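Local structure of H127A/Y244A mutant of alginate lyase AlyC3 in complex with dimannuronate (Psychromonas sp., 7C8F) at residues S27-S32 and T51-Q56; V82-R87 and K93-S98; A160-N165 and K212-D217. The protein cleaves the polysaccharide alginate as a family PL7 lyase, probably by beta-elimination, and is seen here as a double mutant holding dimannuronate. All coordinates share one frame; numbering follows the deposited sequence.

Contact 1 (S27-S32 and T51-Q56); sequences SELQIS and TGIVNQ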
ATOM      1  N   SER B  27     -11.274 -23.833   0.113  1.00 15.05           N
ATOM      2  CA  SER B  27     -10.895 -23.320   1.405  1.00 15.10           C
ATOM      3  C   SER B  27     -10.141 -24.243   2.328  1.00 13.96           C
ATOM      4  O   SER B  27      -9.878 -25.360   2.012  1.00 14.57           O
ATOM      5  CB  SER B  27     -12.177 -22.946   2.183  1.00 15.33           C
ATOM      6  OG  SER B  27     -13.077 -22.178   1.447  1.00 15.25           O
ATOM      7  N   GLU B  28      -9.812 -23.706   3.489  1.00 13.61           N
ATOM      8  CA  GLU B  28      -9.244 -24.447   4.596  1.00 13.86           C
ATOM      9  C   GLU B  28     -10.054 -24.099   5.838  1.00 15.57           C
ATOM     10  O   GLU B  28     -10.766 -23.171   5.803  1.00 15.02           O
ATOM     11  CB  GLU B  28      -7.753 -24.202   4.817  1.00 16.75           C
ATOM     12  CG  GLU B  28      -7.371 -22.791   5.183  1.00 16.09           C
ATOM     13  CD  GLU B  28      -5.875 -22.619   5.228  1.00 20.51           C
ATOM     14  OE1 GLU B  28      -5.214 -23.053   4.300  1.00 20.76           O
ATOM     15  OE2 GLU B  28      -5.412 -22.060   6.203  1.00 24.40           O
ATOM     16  N   LEU B  29      -9.919 -24.873   6.900  1.00 15.24           N
ATOM     17  CA  LEU B  29     -10.598 -24.623   8.166  1.00 13.75           C
ATOM     18  C   LEU B  29      -9.585 -24.064   9.152  1.00 16.43           C
ATOM     19  O   LEU B  29      -8.514 -24.648   9.347  1.00 16.85           O
ATOM     20  CB  LEU B  29     -11.204 -25.914   8.728  1.00 17.56           C
ATOM     21  CG  LEU B  29     -11.961 -25.746  10.048  1.00 18.35           C
ATOM     22  CD1 LEU B  29     -13.234 -24.906   9.864  1.00 20.08           C
ATOM     23  CD2 LEU B  29     -12.304 -27.111  10.643  1.00 21.53           C
ATOM     24  N   GLN B  30      -9.901 -22.910   9.731  1.00 14.64           N
ATOM     25  CA  GLN B  30      -9.061 -22.259  10.731  1.00 15.33           C
ATOM     26  C   GLN B  30      -9.891 -22.213  12.002  1.00 16.73           C
ATOM     27  O   GLN B  30     -10.882 -21.478  12.080  1.00 16.85           O
ATOM     28  CB  GLN B  30      -8.648 -20.856  10.268  1.00 16.42           C
ATOM     29  CG  GLN B  30      -7.918 -20.880   8.919  1.00 16.39           C
ATOM     30  CD  GLN B  30      -7.343 -19.538   8.486  1.00 17.02           C
ATOM     31  OE1 GLN B  30      -7.707 -18.478   9.010  1.00 21.59           O
ATOM     32  NE2 GLN B  30      -6.433 -19.586   7.514  1.00 20.42           N
ATOM     33  N   ILE B  31      -9.544 -23.062  12.947  1.00 16.36           N
ATOM     34  CA  ILE B  31     -10.334 -23.232  14.139  1.00 17.66           C
ATOM     35  C   ILE B  31      -9.527 -23.301  15.418  1.00 19.29           C
ATOM     36  O   ILE B  31      -8.537 -23.927  15.476  1.00 19.02           O
ATOM     37  CB  ILE B  31     -11.198 -24.500  13.969  1.00 16.54           C
ATOM     38  CG1 ILE B  31     -12.145 -24.736  15.130  1.00 20.73           C
ATOM     39  CG2 ILE B  31     -10.345 -25.714  13.702  1.00 19.15           C
ATOM     40  CD1 ILE B  31     -13.131 -25.810  14.849  1.00 21.66           C
ATOM     41  N   SER B  32     -10.005 -22.612  16.425  1.00 18.02           N
ATOM     42  CA  SER B  32      -9.377 -22.603  17.703  1.00 19.23           C
ATOM     43  C   SER B  32      -9.709 -23.870  18.480  1.00 23.81           C
ATOM     44  O   SER B  32     -10.713 -24.455  18.297  1.00 22.45           O
ATOM     45  CB  SER B  32      -9.951 -21.437  18.498  1.00 20.90           C
ATOM     46  OG  SER B  32      -9.636 -20.208  17.950  1.00 21.98           O
ATOM     47  N   THR B  51     -12.664 -34.095   3.439  1.00 18.60           N
ATOM     48  CA  THR B  51     -13.115 -35.455   3.720  1.00 17.49           C
ATOM     49  C   THR B  51     -12.719 -35.841   5.138  1.00 19.18           C
ATOM     50  O   THR B  51     -11.553 -35.718   5.524  1.00 22.02           O
ATOM     51  CB  THR B  51     -12.476 -36.417   2.716  1.00 14.67           C
ATOM     52  OG1 THR B  51     -12.969 -36.134   1.397  1.00 18.64           O
ATOM     53  CG2 THR B  51     -12.811 -37.882   3.095  1.00 21.35           C
ATOM     54  N   GLY B  52     -13.704 -36.277   5.929  1.00 21.21           N
ATOM     55  CA  GLY B  52     -13.466 -36.677   7.302  1.00 23.02           C
ATOM     56  C   GLY B  52     -13.427 -35.563   8.331  1.00 28.85           C
ATOM     57  O   GLY B  52     -13.319 -35.857   9.530  1.00 28.88           O
ATOM     58  N   ILE B  53     -13.509 -34.300   7.923  1.00 21.48           N
ATOM     59  CA  ILE B  53     -13.375 -33.174   8.842  1.00 22.81           C
ATOM     60  C   ILE B  53     -14.747 -32.869   9.433  1.00 23.65           C
ATOM     61  O   ILE B  53     -15.621 -32.345   8.739  1.00 25.15           O
ATOM     62  CB  ILE B  53     -12.796 -31.943   8.134  1.00 20.67           C
ATOM     63  CG1 ILE B  53     -11.423 -32.270   7.539  1.00 23.52           C
ATOM     64  CG2 ILE B  53     -12.718 -30.758   9.095  1.00 23.15           C
ATOM     65  CD1 ILE B  53     -10.386 -32.655   8.562  1.00 32.23           C
ATOM     66  N   VAL B  54     -14.928 -33.186  10.713  1.00 22.68           N
ATOM     67  CA  VAL B  54     -16.201 -32.978  11.406  1.00 23.36           C
ATOM     68  C   VAL B  54     -15.931 -33.017  12.902  1.00 34.65           C
ATOM     69  O   VAL B  54     -15.072 -33.769  13.367  1.00 29.55           O
ATOM     70  CB  VAL B  54     -17.245 -34.044  10.989  1.00 22.07           C
ATOM     71  CG1 VAL B  54     -16.731 -35.454  11.309  1.00 24.25           C
ATOM     72  CG2 VAL B  54     -18.595 -33.808  11.676  1.00 23.94           C
ATOM     73  N   ASN B  55     -16.655 -32.195  13.656  1.00 23.43           N
ATOM     74  CA  ASN B  55     -16.625 -32.310  15.112  1.00 23.54           C
ATOM     75  C   ASN B  55     -17.798 -31.532  15.697  1.00 23.94           C
ATOM     76  O   ASN B  55     -18.660 -31.030  14.970  1.00 23.44           O
ATOM     77  CB  ASN B  55     -15.281 -31.928  15.729  1.00 24.72           C
ATOM     78  CG  ASN B  55     -14.951 -30.461  15.570  1.00 36.46           C
ATOM     79  OD1 ASN B  55     -15.832 -29.624  15.395  1.00 26.23           O
ATOM     80  ND2 ASN B  55     -13.671 -30.142  15.653  1.00 38.24           N
ATOM     81  N   GLN B  56     -17.840 -31.483  17.033  1.00 29.11           N
ATOM     82  CA  GLN B  56     -18.948 -30.859  17.749  1.00 28.01           C
ATOM     83  C   GLN B  56     -19.103 -29.384  17.411  1.00 24.03           C
ATOM     84  O   GLN B  56     -20.194 -28.839  17.588  1.00 25.07           O
ATOM     85  CB  GLN B  56     -18.734 -30.998  19.258  1.00 29.92           C
ATOM     86  CG  GLN B  56     -17.327 -30.625  19.707  1.00 55.01           C
ATOM     87  CD  GLN B  56     -17.129 -30.732  21.208  1.00 95.69           C
ATOM     88  OE1 GLN B  56     -18.020 -30.398  21.992  1.00 59.61           O
ATOM     89  NE2 GLN B  56     -15.954 -31.199  21.617  1.00 94.66           N
TER

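Contact 2 (V82-R87 and K93-S98); sequences VHKNFR and KLYTLS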
ATOM      1  N   VAL B  82     -11.438 -19.011   2.552  1.00 12.01           N
ATOM      2  CA  VAL B  82     -11.324 -19.258   1.118  1.00 12.73           C
ATOM      3  C   VAL B  82      -9.911 -18.901   0.672  1.00 13.53           C
ATOM      4  O   VAL B  82      -9.395 -17.827   0.990  1.00 13.63           O
ATOM      5  CB  VAL B  82     -12.401 -18.475   0.346  1.00 12.87           C
ATOM      6  CG1 VAL B  82     -12.318 -18.761  -1.144  1.00 14.73           C
ATOM      7  CG2 VAL B  82     -13.809 -18.815   0.880  1.00 14.18           C
ATOM      8  N   HIS B  83      -9.269 -19.816  -0.065  1.00 14.46           N
ATOM      9  CA  HIS B  83      -7.827 -19.714  -0.299  1.00 12.80           C
ATOM     10  C   HIS B  83      -7.412 -18.554  -1.195  1.00 13.85           C
ATOM     11  O   HIS B  83      -6.293 -18.047  -1.049  1.00 15.93           O
ATOM     12  CB  HIS B  83      -7.307 -21.021  -0.879  1.00 13.57           C
ATOM     13  CG  HIS B  83      -7.048 -22.058   0.161  1.00 16.68           C
ATOM     14  ND1 HIS B  83      -7.435 -23.375   0.022  1.00 18.91           N
ATOM     15  CD2 HIS B  83      -6.416 -21.970   1.356  1.00 17.86           C
ATOM     16  CE1 HIS B  83      -7.042 -24.056   1.086  1.00 17.49           C
ATOM     17  NE2 HIS B  83      -6.420 -23.228   1.908  1.00 18.09           N
ATOM     18  N   LYS B  84      -8.251 -18.147  -2.140  1.00 14.60           N
ATOM     19  CA  LYS B  84      -7.830 -17.124  -3.097  1.00 14.57           C
ATOM     20  C   LYS B  84      -7.545 -15.794  -2.401  1.00 13.24           C
ATOM     21  O   LYS B  84      -8.411 -15.233  -1.724  1.00 14.41           O
ATOM     22  CB  LYS B  84      -8.932 -16.931  -4.142  1.00 15.62           C
ATOM     23  CG  LYS B  84      -8.624 -15.846  -5.176  1.00 18.60           C
ATOM     24  CD  LYS B  84      -7.525 -16.289  -6.128  1.00 18.31           C
ATOM     25  CE  LYS B  84      -7.186 -15.180  -7.120  1.00 19.74           C
ATOM     26  NZ  LYS B  84      -6.121 -15.610  -8.090  1.00 25.74           N
ATOM     27  N   ASN B  85      -6.343 -15.260  -2.605  1.00 14.37           N
ATOM     28  CA  ASN B  85      -6.018 -13.888  -2.193  1.00 13.41           C
ATOM     29  C   ASN B  85      -6.180 -13.027  -3.434  1.00 15.78           C
ATOM     30  O   ASN B  85      -5.301 -12.984  -4.302  1.00 17.26           O
ATOM     31  CB  ASN B  85      -4.608 -13.775  -1.621  1.00 15.22           C
ATOM     32  CG  ASN B  85      -4.391 -14.665  -0.409  1.00 13.60           C
ATOM     33  OD1 ASN B  85      -5.214 -14.730   0.505  1.00 14.79           O
ATOM     34  ND2 ASN B  85      -3.262 -15.373  -0.407  1.00 16.62           N
ATOM     35  N   PHE B  86      -7.318 -12.356  -3.524  1.00 13.43           N
ATOM     36  CA  PHE B  86      -7.708 -11.697  -4.758  1.00 13.41           C
ATOM     37  C   PHE B  86      -7.432 -10.202  -4.738  1.00 12.61           C
ATOM     38  O   PHE B  86      -7.408  -9.549  -3.684  1.00 13.01           O
ATOM     39  CB  PHE B  86      -9.183 -11.945  -5.108  1.00 14.94           C
ATOM     40  CG  PHE B  86     -10.150 -11.827  -3.942  1.00 12.26           C
ATOM     41  CD1 PHE B  86     -10.578 -10.582  -3.490  1.00 15.58           C
ATOM     42  CD2 PHE B  86     -10.658 -12.965  -3.340  1.00 14.03           C
ATOM     43  CE1 PHE B  86     -11.485 -10.480  -2.431  1.00 14.61           C
ATOM     44  CE2 PHE B  86     -11.566 -12.876  -2.281  1.00 14.06           C
ATOM     45  CZ  PHE B  86     -11.979 -11.631  -1.829  1.00 14.73           C
ATOM     46  N   ARG B  87      -7.245  -9.658  -5.931  1.00 12.63           N
ATOM     47  CA  ARG B  87      -7.244  -8.215  -6.099  1.00 13.17           C
ATOM     48  C   ARG B  87      -8.666  -7.686  -6.024  1.00 13.44           C
ATOM     49  O   ARG B  87      -9.609  -8.326  -6.489  1.00 14.38           O
ATOM     50  CB  ARG B  87      -6.650  -7.851  -7.454  1.00 16.63           C
ATOM     51  CG  ARG B  87      -5.177  -8.138  -7.472  1.00 17.82           C
ATOM     52  CD  ARG B  87      -4.466  -7.539  -8.633  1.00 23.84           C
ATOM     53  NE  ARG B  87      -4.608  -6.094  -8.762  1.00 17.50           N
ATOM     54  CZ  ARG B  87      -3.717  -5.386  -9.435  1.00 17.26           C
ATOM     55  NH1 ARG B  87      -2.674  -6.020  -9.962  1.00 19.77           N
ATOM     56  NH2 ARG B  87      -3.846  -4.085  -9.587  1.00 16.66           N
ATOM     57  N   LYS B  93     -12.418  -8.665 -12.622  1.00 16.48           N
ATOM     58  CA  LYS B  93     -12.254  -9.720 -11.627  1.00 15.77           C
ATOM     59  C   LYS B  93     -13.145  -9.402 -10.434  1.00 17.42           C
ATOM     60  O   LYS B  93     -12.880  -8.448  -9.696  1.00 16.73           O
ATOM     61  CB  LYS B  93     -10.795  -9.870 -11.201  1.00 18.40           C
ATOM     62  CG  LYS B  93      -9.848 -10.133 -12.374  1.00 19.52           C
ATOM     63  CD  LYS B  93      -8.472 -10.591 -11.887  1.00 20.95           C
ATOM     64  CE  LYS B  93      -7.460 -10.646 -13.029  1.00 28.87           C
ATOM     65  NZ  LYS B  93      -7.523 -11.951 -13.722  1.00 42.57           N
ATOM     66  N   LEU B  94     -14.201 -10.191 -10.259  1.00 16.39           N
ATOM     67  CA  LEU B  94     -15.191  -9.974  -9.215  1.00 15.62           C
ATOM     68  C   LEU B  94     -15.320 -11.262  -8.418  1.00 17.37           C
ATOM     69  O   LEU B  94     -15.400 -12.348  -9.002  1.00 19.68           O
ATOM     70  CB  LEU B  94     -16.558  -9.607  -9.813  1.00 18.17           C
ATOM     71  CG  LEU B  94     -16.601  -8.415 -10.768  1.00 23.20           C
ATOM     72  CD1 LEU B  94     -18.016  -8.185 -11.283  1.00 30.84           C
ATOM     73  CD2 LEU B  94     -16.077  -7.174 -10.082  1.00 25.45           C
ATOM     74  N   TYR B  95     -15.335 -11.146  -7.095  1.00 14.94           N
ATOM     75  CA  TYR B  95     -15.313 -12.289  -6.192  1.00 13.49           C
ATOM     76  C   TYR B  95     -16.504 -12.193  -5.256  1.00 12.89           C
ATOM     77  O   TYR B  95     -16.709 -11.147  -4.628  1.00 14.23           O
ATOM     78  CB  TYR B  95     -13.995 -12.321  -5.408  1.00 14.22           C
ATOM     79  CG  TYR B  95     -12.829 -12.379  -6.367  1.00 15.52           C
ATOM     80  CD1 TYR B  95     -12.251 -11.222  -6.858  1.00 13.96           C
ATOM     81  CD2 TYR B  95     -12.360 -13.599  -6.843  1.00 14.23           C
ATOM     82  CE1 TYR B  95     -11.218 -11.268  -7.773  1.00 12.77           C
ATOM     83  CE2 TYR B  95     -11.325 -13.655  -7.759  1.00 15.09           C
ATOM     84  CZ  TYR B  95     -10.761 -12.480  -8.220  1.00 13.94           C
ATOM     85  OH  TYR B  95      -9.714 -12.507  -9.127  1.00 16.23           O
ATOM     86  N   THR B  96     -17.301 -13.259  -5.182  1.00 14.81           N
ATOM     87  CA  THR B  96     -18.570 -13.216  -4.468  1.00 15.48           C
ATOM     88  C   THR B  96     -18.658 -14.324  -3.432  1.00 16.28           C
ATOM     89  O   THR B  96     -18.386 -15.489  -3.727  1.00 17.55           O
ATOM     90  CB  THR B  96     -19.772 -13.302  -5.418  1.00 17.95           C
ATOM     91  OG1 THR B  96     -19.734 -12.201  -6.336  1.00 22.07           O
ATOM     92  CG2 THR B  96     -21.076 -13.238  -4.621  1.00 22.17           C
ATOM     93  N   LEU B  97     -19.046 -13.954  -2.220  1.00 13.74           N
ATOM     94  CA  LEU B  97     -19.345 -14.891  -1.153  1.00 14.28           C
ATOM     95  C   LEU B  97     -20.832 -14.744  -0.869  1.00 13.70           C
ATOM     96  O   LEU B  97     -21.311 -13.637  -0.604  1.00 14.17           O
ATOM     97  CB  LEU B  97     -18.535 -14.556   0.098  1.00 15.59           C
ATOM     98  CG  LEU B  97     -18.617 -15.579   1.223  1.00 16.25           C
ATOM     99  CD1 LEU B  97     -17.801 -16.833   0.830  1.00 17.06           C
ATOM    100  CD2 LEU B  97     -18.132 -14.962   2.547  1.00 18.43           C
ATOM    101  N   SER B  98     -21.540 -15.842  -0.949  1.00 14.47           N
ATOM    102  CA  SER B  98     -22.967 -15.858  -0.714  1.00 15.41           C
ATOM    103  C   SER B  98     -23.310 -16.776   0.417  1.00 15.20           C
ATOM    104  O   SER B  98     -22.922 -17.893   0.415  1.00 16.93           O
ATOM    105  CB  SER B  98     -23.710 -16.330  -1.956  1.00 20.48           C
ATOM    106  OG  SER B  98     -23.419 -15.563  -3.062  1.00 25.73           O
TER
HETATM  107  O   HOH W   1     -10.780  -6.955  -8.598  1.00 14.86           O
HETATM  108  O   HOH W   2      -7.306 -11.420  -8.241  1.00 17.91           O

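Contact 3 (A160-N165 and K212-D217); sequences AMVKNN and KQLIID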
ATOM      1  N   ALA B 160     -22.511  -4.112   8.955  1.00 12.68           N
ATOM      2  CA  ALA B 160     -21.258  -4.205   8.207  1.00 11.41           C
ATOM      3  C   ALA B 160     -20.297  -3.158   8.754  1.00 12.99           C
ATOM      4  O   ALA B 160     -20.576  -1.956   8.686  1.00 13.91           O
ATOM      5  CB  ALA B 160     -21.493  -3.971   6.718  1.00 13.16           C
ATOM      6  N   MET B 161     -19.188  -3.613   9.324  1.00 12.91           N
ATOM      7  CA  MET B 161     -18.144  -2.742   9.839  1.00 12.93           C
ATOM      8  C   MET B 161     -17.070  -2.689   8.766  1.00 11.75           C
ATOM      9  O   MET B 161     -16.394  -3.690   8.512  1.00 12.54           O
ATOM     10  CB  MET B 161     -17.583  -3.326  11.134  1.00 15.49           C
ATOM     11  CG  MET B 161     -18.648  -3.659  12.189  1.00 15.75           C
ATOM     12  SD  MET B 161     -19.590  -2.199  12.678  1.00 19.81           S
ATOM     13  CE  MET B 161     -20.465  -2.803  14.133  1.00 19.85           C
ATOM     14  N   VAL B 162     -16.917  -1.543   8.122  1.00 13.57           N
ATOM     15  CA  VAL B 162     -16.050  -1.407   6.954  1.00 10.87           C
ATOM     16  C   VAL B 162     -14.871  -0.521   7.310  1.00 14.55           C
ATOM     17  O   VAL B 162     -15.047   0.649   7.671  1.00 14.08           O
ATOM     18  CB  VAL B 162     -16.827  -0.858   5.746  1.00 13.58           C
ATOM     19  CG1 VAL B 162     -15.905  -0.690   4.543  1.00 15.31           C
ATOM     20  CG2 VAL B 162     -17.988  -1.789   5.406  1.00 15.11           C
ATOM     21  N   LYS B 163     -13.663  -1.072   7.199  1.00 12.67           N
ATOM     22  CA  LYS B 163     -12.462  -0.270   7.360  1.00 12.98           C
ATOM     23  C   LYS B 163     -12.354   0.653   6.152  1.00 13.69           C
ATOM     24  O   LYS B 163     -12.407   0.188   5.001  1.00 13.84           O
ATOM     25  CB  LYS B 163     -11.276  -1.235   7.442  1.00 14.35           C
ATOM     26  CG  LYS B 163      -9.879  -0.632   7.347  1.00 15.56           C
ATOM     27  CD  LYS B 163      -9.508   0.259   8.541  1.00 14.69           C
ATOM     28  CE  LYS B 163      -7.973   0.470   8.513  1.00 14.57           C
ATOM     29  NZ  LYS B 163      -7.474   1.495   9.466  1.00 15.28           N
ATOM     30  N   ASN B 164     -12.238   1.968   6.402  1.00 13.41           N
ATOM     31  CA  ASN B 164     -12.418   2.990   5.376  1.00 13.36           C
ATOM     32  C   ASN B 164     -11.120   3.688   4.969  1.00 13.79           C
ATOM     33  O   ASN B 164     -11.165   4.772   4.384  1.00 16.52           O
ATOM     34  CB  ASN B 164     -13.446   4.028   5.844  1.00 14.40           C
ATOM     35  CG  ASN B 164     -14.155   4.710   4.693  1.00 17.94           C
ATOM     36  OD1 ASN B 164     -14.278   4.159   3.604  1.00 18.03           O
ATOM     37  ND2 ASN B 164     -14.619   5.929   4.931  1.00 25.82           N
ATOM     38  N   ASN B 165      -9.975   3.112   5.307  1.00 12.47           N
ATOM     39  CA  ASN B 165      -8.680   3.516   4.763  1.00 11.83           C
ATOM     40  C   ASN B 165      -7.772   2.297   4.862  1.00 12.95           C
ATOM     41  O   ASN B 165      -8.204   1.229   5.300  1.00 12.92           O
ATOM     42  CB  ASN B 165      -8.139   4.775   5.472  1.00 13.85           C
ATOM     43  CG  ASN B 165      -7.951   4.578   6.974  1.00 13.11           C
ATOM     44  OD1 ASN B 165      -7.548   3.511   7.434  1.00 15.19           O
ATOM     45  ND2 ASN B 165      -8.236   5.636   7.747  1.00 17.00           N
ATOM     46  N   LYS B 212     -12.927  -2.084  -7.542  1.00 13.53           N
ATOM     47  CA  LYS B 212     -12.821  -0.983  -6.563  1.00 13.63           C
ATOM     48  C   LYS B 212     -14.104  -0.776  -5.761  1.00 13.51           C
ATOM     49  O   LYS B 212     -14.354   0.325  -5.243  1.00 14.85           O
ATOM     50  CB  LYS B 212     -12.337   0.331  -7.191  1.00 14.24           C
ATOM     51  CG  LYS B 212     -10.910   0.233  -7.704  1.00 15.34           C
ATOM     52  CD  LYS B 212     -10.466   1.529  -8.350  1.00 15.35           C
ATOM     53  CE  LYS B 212      -9.012   1.405  -8.784  1.00 16.13           C
ATOM     54  NZ  LYS B 212      -8.501   2.692  -9.371  1.00 18.33           N
ATOM     55  N   GLN B 213     -14.903  -1.835  -5.622  1.00 12.55           N
ATOM     56  CA  GLN B 213     -16.165  -1.744  -4.900  1.00 13.44           C
ATOM     57  C   GLN B 213     -16.326  -2.905  -3.940  1.00 12.58           C
ATOM     58  O   GLN B 213     -15.910  -4.038  -4.217  1.00 13.52           O
ATOM     59  CB  GLN B 213     -17.385  -1.774  -5.838  1.00 16.55           C
ATOM     60  CG  GLN B 213     -17.482  -0.582  -6.757  1.00 21.80           C
ATOM     61  CD  GLN B 213     -18.796  -0.558  -7.519  1.00 29.88           C
ATOM     62  OE1 GLN B 213     -19.133  -1.509  -8.223  1.00 39.31           O
ATOM     63  NE2 GLN B 213     -19.547   0.526  -7.370  1.00 37.51           N
ATOM     64  N   LEU B 214     -16.964  -2.604  -2.818  1.00 12.48           N
ATOM     65  CA  LEU B 214     -17.469  -3.591  -1.881  1.00 13.34           C
ATOM     66  C   LEU B 214     -18.988  -3.478  -1.895  1.00 13.70           C
ATOM     67  O   LEU B 214     -19.542  -2.434  -1.526  1.00 14.97           O
ATOM     68  CB  LEU B 214     -16.921  -3.323  -0.476  1.00 13.78           C
ATOM     69  CG  LEU B 214     -17.541  -4.153   0.653  1.00 14.72           C
ATOM     70  CD1 LEU B 214     -17.203  -5.612   0.453  1.00 17.56           C
ATOM     71  CD2 LEU B 214     -17.004  -3.684   1.989  1.00 15.39           C
ATOM     72  N   ILE B 215     -19.655  -4.533  -2.343  1.00 13.48           N
ATOM     73  CA  ILE B 215     -21.105  -4.548  -2.489  1.00 14.71           C
ATOM     74  C   ILE B 215     -21.662  -5.580  -1.526  1.00 13.54           C
ATOM     75  O   ILE B 215     -21.151  -6.705  -1.453  1.00 14.42           O
ATOM     76  CB  ILE B 215     -21.509  -4.876  -3.936  1.00 17.27           C
ATOM     77  CG1 ILE B 215     -20.991  -3.787  -4.877  1.00 22.08           C
ATOM     78  CG2 ILE B 215     -23.031  -5.023  -4.047  1.00 20.12           C
ATOM     79  CD1 ILE B 215     -21.278  -4.048  -6.331  1.00 26.36           C
ATOM     80  N   ILE B 216     -22.699  -5.205  -0.775  1.00 14.12           N
ATOM     81  CA  ILE B 216     -23.394  -6.143   0.107  1.00 13.22           C
ATOM     82  C   ILE B 216     -24.885  -6.069  -0.178  1.00 14.35           C
ATOM     83  O   ILE B 216     -25.487  -4.988  -0.084  1.00 14.98           O
ATOM     84  CB  ILE B 216     -23.124  -5.873   1.598  1.00 14.89           C
ATOM     85  CG1 ILE B 216     -21.617  -5.824   1.856  1.00 15.45           C
ATOM     86  CG2 ILE B 216     -23.781  -6.946   2.469  1.00 17.04           C
ATOM     87  CD1 ILE B 216     -21.258  -5.524   3.283  1.00 19.32           C
ATOM     88  N   ASP B 217     -25.476  -7.215  -0.504  1.00 14.25           N
ATOM     89  CA  ASP B 217     -26.925  -7.373  -0.599  1.00 14.11           C
ATOM     90  C   ASP B 217     -27.410  -8.195   0.588  1.00 15.96           C
ATOM     91  O   ASP B 217     -26.771  -9.179   0.977  1.00 16.14           O
ATOM     92  CB  ASP B 217     -27.332  -8.118  -1.874  1.00 19.96           C
ATOM     93  CG  ASP B 217     -26.841  -7.444  -3.138  1.00 25.82           C
ATOM     94  OD1 ASP B 217     -26.787  -6.199  -3.183  1.00 25.57           O
ATOM     95  OD2 ASP B 217     -26.501  -8.170  -4.097  1.00 67.71           O
TER

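Contact 1 (S27-S32 and T51-Q56)
Leu29 and Ile53 make the apolar half of this small contact, with methyl CD2 of Leu29 lying 4.0 Å from CG2 of Ile53. The two side chains point past one another, and the touch is methyl on methyl. Leu29 holds CG trans to its backbone N (chi1 -179°), which sends its forked end across the gap, while Ile53 offers the methyl on its beta branch. Phe58 touches both residues and Phe4 lies on Ile53, so branched aliphatic groups suit this aromatic-lined spot. Further along, Ile31, with its ethyl arm fully extended, brings CD1 to 4.4 Å from ND2 of Asn55, a loose van der Waals approach.

The setting is the edge of the beta-sandwich (jelly roll) expected of a PL7 lyase. Strand 27-31 belongs to one sheet, and the loop 51-56 runs on into strand 58-60 at the margin of the other, so Leu29 and Ile31 face the interior between them.

No hydrogen bond joins the two segments; the polar groups look elsewhere. Asn55 gives ND2 to the carbonyl of Gln3 and takes the backbone N-H of Tyr57 on OD1, a use of both amide ends that suits asparagine. Across the strand from Leu29, Gln30 NE2 donates to Glu28 OE2 at 3.0 Å, nearly straight at 171°. The acceptor lies in the amide plane of Gln30, whereas the carboxylate is met on its anti side and 34° out of its plane. Glu28 OE1 accepts from His83, so both oxygens of this buried carboxylate are engaged.

Contact 2 (V82-R87 and K93-S98)
Phe86 and Tyr95 lay their rings in an offset stack, planes 8° apart and centroids 4.5 Å apart, and each ring also carries the other's CB over its centre. Phe86 CB stands 3.4 Å from the Tyr95 centroid and Tyr95 CB 3.9 Å from that of Phe86, a reciprocal pair of CH-pi contacts. Phe86 reaches this pose by tucking CG between its backbone N and carbonyl carbon (chi1 44°). At the Phe86 edge, in the ring plane, lies Lys84 CG, whose chain goes on to bring CE near Tyr95 OH.

That hydroxyl accepts from a water 2.8 Å away, which in turn receives the N-H of Arg87, and it also bonds Glu264. A leucine in place of Tyr95 would probably leave one Phe86 face without its flat partner and strip the water and Glu264 of the hydroxyl. Val82 CG2 meets Leu97 CD1 loosely at 4.5 Å.

Arg87 turns outward to a salt bridge with Asp229 of the second subunit. Tyr95 sits on strand 93-103 beside Tyr260 and Ala262 of strand 250-264, while Phe86 pairs by backbone with Ser236 and meets the ring of Phe238 on strand 235-240 in the facing sheet.

Contact 3 (A160-N165 and K212-D217)
Ala160 and Val162 of strand 157-163 face Ile216 and Leu214 of strand 213-218 across the interior of the beta-sandwich, the two strands coming from different sheets. The pairing Ala160 with Ile216 and Val162 with Leu214 means that they run in opposite directions, but with CA atoms 8.6 and 9.2 Å apart they are layered face to face and share no backbone bonds.

Val162 and Leu214 meet end on. A single methyl, CD2 of Leu214, is set against the fork of Val162, 4.0 Å from CG2 and 4.1 Å from CG1. At the other pair the reach is uneven: Ile216 keeps its ethyl arm stretched out (chi2 178°), carrying CD1 to 3.8 Å from CB of Ala160. The long side chain thus compensates for the short one. Leu143 touches Ala160, Val162 and Ile216 from strand 143-148, and Val224 and His226 of strand 221-227 add to the packing.

Alternate residues of strand 157-163 look to its other side. There Met161 touches Arg144, and Lys163 touches His140 and Tyr189, all three partners being residues of the dimannuronate pocket. Lys163 NZ donates to Asn165 OD1 at 2.9 Å, in the carbonyl plane, and also to the carbonyl of Val167, so its ammonium is tied to the turn that follows the strand.

The strand therefore has an aliphatic inner side, while its outer side, with Met161 and Lys163, borders residues of the sugar pocket. Between the two segments themselves only aliphatic groups meet, without a hydrogen bond or charge, which implies that dispersion and the exclusion of water hold the layers here and that side-chain shape sets their spacing.

Overall arrangement
From the N terminus the three contacts follow in series, none nested or crossed. Contact 1 closes the loop of residues 33-50, which includes strand 42-44, and brings the margin of the second sheet to strand 27-31 of the first. Contact 2 closes a tight five-residue connection as the chain passes from the first sheet to the second. Contact 3 closes the 46-residue excursion 166-211, which holds strands 189-196 and 203-210, and joins the same two sheets again. Contacts 1 and 2 touch, Ser27 OG packing 3.4 Å from Val82 CA; contacts 2 and 3 stay about 7 Å apart at their nearest atoms. Between subunits, however, Arg87 of one packs on Lys212 of the other.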